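Local coordinates for protein beta-xylosidase (Uncultured organism, PDB 4MLG) that probably hydrolyses xylooligosaccharides, releasing xylose from their non-reducing ends, as a calcium-containing beta-xylosidase of glycoside hydrolase family 43, at residues A[67-78]-A[119-128]. Numbering follows the deposited sequence.
Sequences HGVVLRTEDIPW and EGPFIPQENP
Two neighbouring blades of the family 43 beta-propeller meet where 67-78, the end of strand 64-72 and the connection that follows it, runs beside 119-128, which carries the short outermost strand 123-124 of the next sheet. H67 and E119 pack at one end: the aliphatic part of the glutamate lies over the imidazole face, with CB of E119 3.4 Å from the centroid of the H67 ring in a CH-pi contact. Beyond CG the chain of E119 bends, and its carboxylate turns away to a salt bridge with R117, while NE2 of H67 is hydrogen-bonded to S55. A single direct hydrogen bond joins the two backbones, from N of F122 to O of V70 (3.2 Å), reaching a carbonyl lone pair. Beside it the side chains of V70 and F122 point the same way, CB of V70 meeting the ring edge at CD2 of F122 (3.8 Å). Further along, CD1 of L71 reaches CD of P124 at 4.1 Å, and CG of P77 sits against CA of E126. At the far end W78, its CG set between backbone N and carbonyl carbon (chi1 63°), lays one indole face against P128, whose CD is 3.6 Å from the centroid of the five-membered ring of W78. A water bridges the edge of this ring to the facing backbone, accepting from NE1 of W78 and donating to O of Q125. Replacing W78 with alanine would remove the indole that P128 lies against, and is likely to open a gap there and leave the water without its NE1 donor. Inward, F122 packs on M97 and A113, W78 on F99 and L101, of strands 94-102 and 108-115; K130 of the second subunit packs on P77 and W78.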
loop_
_atom_site.group_PDB
_atom_site.type_symbol
_atom_site.label_atom_id
_atom_site.label_comp_id
_atom_site.label_asym_id
_atom_site.label_seq_id
_atom_site.Cartn_x
_atom_site.Cartn_y
_atom_site.Cartn_z
ATOM N N HIS A 67 -5.750 -18.959 -26.248
ATOM C CA HIS A 67 -5.353 -19.965 -25.271
ATOM C C HIS A 67 -6.269 -19.951 -24.050
ATOM O O HIS A 67 -6.108 -20.756 -23.134
ATOM C CB HIS A 67 -3.895 -19.766 -24.849
ATOM C CG HIS A 67 -2.912 -19.983 -25.957
ATOM N ND1 HIS A 67 -2.442 -21.232 -26.301
ATOM C CD2 HIS A 67 -2.310 -19.110 -26.798
ATOM C CE1 HIS A 67 -1.593 -21.120 -27.306
ATOM N NE2 HIS A 67 -1.495 -19.842 -27.627
ATOM N N GLY A 68 -7.229 -19.031 -24.046
ATOM C CA GLY A 68 -8.191 -18.936 -22.963
ATOM C C GLY A 68 -7.697 -18.105 -21.795
ATOM O O GLY A 68 -6.652 -17.459 -21.875
ATOM N N VAL A 69 -8.457 -18.122 -20.704
ATOM C CA VAL A 69 -8.098 -17.383 -19.498
ATOM C C VAL A 69 -6.901 -18.021 -18.795
ATOM O O VAL A 69 -6.867 -19.233 -18.583
ATOM C CB VAL A 69 -9.288 -17.305 -18.520
ATOM C CG1 VAL A 69 -8.882 -16.598 -17.233
ATOM C CG2 VAL A 69 -10.465 -16.600 -19.174
ATOM N N VAL A 70 -5.920 -17.196 -18.439
ATOM C CA VAL A 70 -4.721 -17.674 -17.760
ATOM C C VAL A 70 -4.601 -17.076 -16.363
ATOM O O VAL A 70 -3.759 -17.498 -15.569
ATOM C CB VAL A 70 -3.452 -17.325 -18.551
ATOM C CG1 VAL A 70 -3.417 -18.091 -19.864
ATOM C CG2 VAL A 70 -3.381 -15.825 -18.793
ATOM N N LEU A 71 -5.443 -16.089 -16.074
ATOM C CA LEU A 71 -5.431 -15.417 -14.780
ATOM C C LEU A 71 -6.714 -14.619 -14.581
ATOM O O LEU A 71 -7.186 -13.957 -15.503
ATOM C CB LEU A 71 -4.222 -14.483 -14.675
ATOM C CG LEU A 71 -3.946 -13.841 -13.313
ATOM C CD1 LEU A 71 -3.498 -14.890 -12.309
ATOM C CD2 LEU A 71 -2.909 -12.733 -13.432
ATOM N N ARG A 72 -7.276 -14.691 -13.377
ATOM C CA ARG A 72 -8.435 -13.877 -13.021
ATOM C C ARG A 72 -8.299 -13.358 -11.592
ATOM O O ARG A 72 -7.552 -13.919 -10.790
ATOM C CB ARG A 72 -9.739 -14.664 -13.191
ATOM C CG ARG A 72 -9.914 -15.814 -12.215
ATOM C CD ARG A 72 -11.204 -16.580 -12.482
ATOM N NE ARG A 72 -11.206 -17.215 -13.797
ATOM C CZ ARG A 72 -10.791 -18.457 -14.031
ATOM N NH1 ARG A 72 -10.339 -19.207 -13.035
ATOM N NH2 ARG A 72 -10.828 -18.952 -15.261
ATOM N N THR A 73 -9.024 -12.288 -11.283
ATOM C CA THR A 73 -8.933 -11.638 -9.978
ATOM C C THR A 73 -9.246 -12.570 -8.805
ATOM O O THR A 73 -8.706 -12.398 -7.715
ATOM C CB THR A 73 -9.844 -10.398 -9.896
ATOM O OG1 THR A 73 -11.202 -10.780 -10.146
ATOM C CG2 THR A 73 -9.420 -9.358 -10.920
ATOM N N GLU A 74 -10.113 -13.552 -9.029
ATOM C CA GLU A 74 -10.469 -14.501 -7.976
ATOM C C GLU A 74 -9.272 -15.345 -7.550
ATOM O O GLU A 74 -9.138 -15.702 -6.380
ATOM C CB GLU A 74 -11.607 -15.422 -8.424
ATOM C CG GLU A 74 -12.939 -14.730 -8.659
ATOM C CD GLU A 74 -13.134 -14.316 -10.103
ATOM O OE1 GLU A 74 -14.247 -14.523 -10.632
ATOM O OE2 GLU A 74 -12.181 -13.783 -10.708
ATOM N N ASP A 75 -8.404 -15.662 -8.507
ATOM C CA ASP A 75 -7.252 -16.520 -8.246
ATOM C C ASP A 75 -6.131 -15.784 -7.514
ATOM O O ASP A 75 -5.185 -16.404 -7.029
ATOM C CB ASP A 75 -6.719 -17.113 -9.554
ATOM C CG ASP A 75 -7.787 -17.848 -10.341
ATOM O OD1 ASP A 75 -8.819 -18.219 -9.745
ATOM O OD2 ASP A 75 -7.592 -18.057 -11.557
ATOM N N ILE A 76 -6.237 -14.461 -7.441
ATOM C CA ILE A 76 -5.223 -13.649 -6.775
ATOM C C ILE A 76 -5.597 -13.410 -5.312
ATOM O O ILE A 76 -6.668 -12.882 -5.021
ATOM C CB ILE A 76 -5.026 -12.300 -7.496
ATOM C CG1 ILE A 76 -4.789 -12.526 -8.989
ATOM C CG2 ILE A 76 -3.868 -11.528 -6.885
ATOM C CD1 ILE A 76 -4.692 -11.247 -9.792
ATOM N N PRO A 77 -4.715 -13.814 -4.385
ATOM C CA PRO A 77 -4.984 -13.746 -2.942
ATOM C C PRO A 77 -5.110 -12.321 -2.402
ATOM O O PRO A 77 -5.956 -12.071 -1.543
ATOM C CB PRO A 77 -3.760 -14.434 -2.327
ATOM C CG PRO A 77 -3.216 -15.295 -3.421
ATOM C CD PRO A 77 -3.453 -14.514 -4.674
ATOM N N TRP A 78 -4.278 -11.408 -2.892
ATOM C CA TRP A 78 -4.285 -10.032 -2.402
ATOM C C TRP A 78 -5.205 -9.147 -3.231
ATOM O O TRP A 78 -5.177 -7.923 -3.112
ATOM C CB TRP A 78 -2.867 -9.453 -2.402
ATOM C CG TRP A 78 -2.247 -9.347 -3.769
ATOM C CD1 TRP A 78 -1.615 -10.340 -4.462
ATOM C CD2 TRP A 78 -2.187 -8.179 -4.600
ATOM N NE1 TRP A 78 -1.172 -9.865 -5.672
ATOM C CE2 TRP A 78 -1.510 -8.541 -5.782
ATOM C CE3 TRP A 78 -2.641 -6.864 -4.460
ATOM C CZ2 TRP A 78 -1.279 -7.636 -6.818
ATOM C CZ3 TRP A 78 -2.411 -5.967 -5.488
ATOM C CH2 TRP A 78 -1.735 -6.357 -6.652
ATOM N N GLU A 119 2.042 -19.644 -22.823
ATOM C CA GLU A 119 0.592 -19.615 -22.968
ATOM C C GLU A 119 -0.100 -20.316 -21.806
ATOM O O GLU A 119 -1.294 -20.121 -21.574
ATOM C CB GLU A 119 0.175 -20.265 -24.289
ATOM C CG GLU A 119 0.123 -21.790 -24.259
ATOM C CD GLU A 119 1.491 -22.449 -24.340
ATOM O OE1 GLU A 119 2.509 -21.783 -24.058
ATOM O OE2 GLU A 119 1.546 -23.646 -24.694
ATOM N N GLY A 120 0.659 -21.130 -21.078
ATOM C CA GLY A 120 0.121 -21.902 -19.974
ATOM C C GLY A 120 -0.418 -21.037 -18.852
ATOM O O GLY A 120 -0.145 -19.838 -18.804
ATOM N N PRO A 121 -1.190 -21.646 -17.940
ATOM C CA PRO A 121 -1.800 -20.931 -16.815
ATOM C C PRO A 121 -0.751 -20.325 -15.886
ATOM O O PRO A 121 0.223 -20.989 -15.534
ATOM C CB PRO A 121 -2.590 -22.028 -16.090
ATOM C CG PRO A 121 -1.938 -23.306 -16.502
ATOM C CD PRO A 121 -1.496 -23.086 -17.913
ATOM N N PHE A 122 -0.956 -19.070 -15.504
ATOM C CA PHE A 122 -0.019 -18.369 -14.635
ATOM C C PHE A 122 -0.473 -18.424 -13.180
ATOM O O PHE A 122 -1.607 -18.064 -12.861
ATOM C CB PHE A 122 0.134 -16.912 -15.080
ATOM C CG PHE A 122 0.858 -16.744 -16.387
ATOM C CD1 PHE A 122 2.194 -16.379 -16.413
ATOM C CD2 PHE A 122 0.202 -16.946 -17.591
ATOM C CE1 PHE A 122 2.864 -16.222 -17.614
ATOM C CE2 PHE A 122 0.864 -16.792 -18.794
ATOM C CZ PHE A 122 2.197 -16.429 -18.805
ATOM N N ILE A 123 0.416 -18.879 -12.302
ATOM C CA ILE A 123 0.122 -18.932 -10.875
ATOM C C ILE A 123 0.677 -17.697 -10.173
ATOM O O ILE A 123 1.888 -17.472 -10.164
ATOM C CB ILE A 123 0.698 -20.203 -10.226
ATOM C CG1 ILE A 123 0.135 -21.449 -10.912
ATOM C CG2 ILE A 123 0.393 -20.227 -8.737
ATOM C CD1 ILE A 123 0.639 -22.750 -10.327
ATOM N N PRO A 124 -0.215 -16.889 -9.581
ATOM C CA PRO A 124 0.163 -15.617 -8.958
ATOM C C PRO A 124 0.800 -15.801 -7.587
ATOM O O PRO A 124 0.507 -16.772 -6.890
ATOM C CB PRO A 124 -1.179 -14.902 -8.808
ATOM C CG PRO A 124 -2.159 -16.004 -8.625
ATOM C CD PRO A 124 -1.663 -17.145 -9.478
ATOM N N GLN A 125 1.672 -14.870 -7.213
ATOM C CA GLN A 125 2.221 -14.842 -5.866
ATOM C C GLN A 125 1.133 -14.348 -4.925
ATOM O O GLN A 125 0.167 -13.726 -5.362
ATOM C CB GLN A 125 3.441 -13.923 -5.800
ATOM C CG GLN A 125 4.600 -14.360 -6.683
ATOM C CD GLN A 125 5.219 -15.669 -6.235
ATOM O OE1 GLN A 125 4.746 -16.749 -6.589
ATOM N NE2 GLN A 125 6.289 -15.577 -5.452
ATOM N N GLU A 126 1.284 -14.620 -3.635
ATOM C CA GLU A 126 0.233 -14.289 -2.678
ATOM C C GLU A 126 0.216 -12.810 -2.306
ATOM O O GLU A 126 -0.774 -12.309 -1.776
ATOM C CB GLU A 126 0.356 -15.158 -1.427
ATOM C CG GLU A 126 0.234 -16.643 -1.709
ATOM C CD GLU A 126 0.328 -17.482 -0.456
ATOM O OE1 GLU A 126 0.301 -16.902 0.651
ATOM O OE2 GLU A 126 0.432 -18.720 -0.577
ATOM N N ASN A 127 1.313 -12.115 -2.589
ATOM C CA ASN A 127 1.421 -10.698 -2.263
ATOM C C ASN A 127 2.043 -9.894 -3.399
ATOM O O ASN A 127 2.829 -10.427 -4.183
ATOM C CB ASN A 127 2.224 -10.503 -0.973
ATOM C CG ASN A 127 1.524 -11.078 0.243
ATOM O OD1 ASN A 127 1.779 -12.214 0.639
ATOM N ND2 ASN A 127 0.635 -10.292 0.842
ATOM N N PRO A 128 1.684 -8.605 -3.501
ATOM C CA PRO A 128 2.261 -7.761 -4.549
ATOM C C PRO A 128 3.738 -7.486 -4.292
ATOM O O PRO A 128 4.214 -7.694 -3.177
ATOM C CB PRO A 128 1.458 -6.464 -4.429
ATOM C CG PRO A 128 0.999 -6.438 -3.013
ATOM C CD PRO A 128 0.712 -7.869 -2.675
HETATM O O HOH W 1 0.609 -12.061 -7.311
#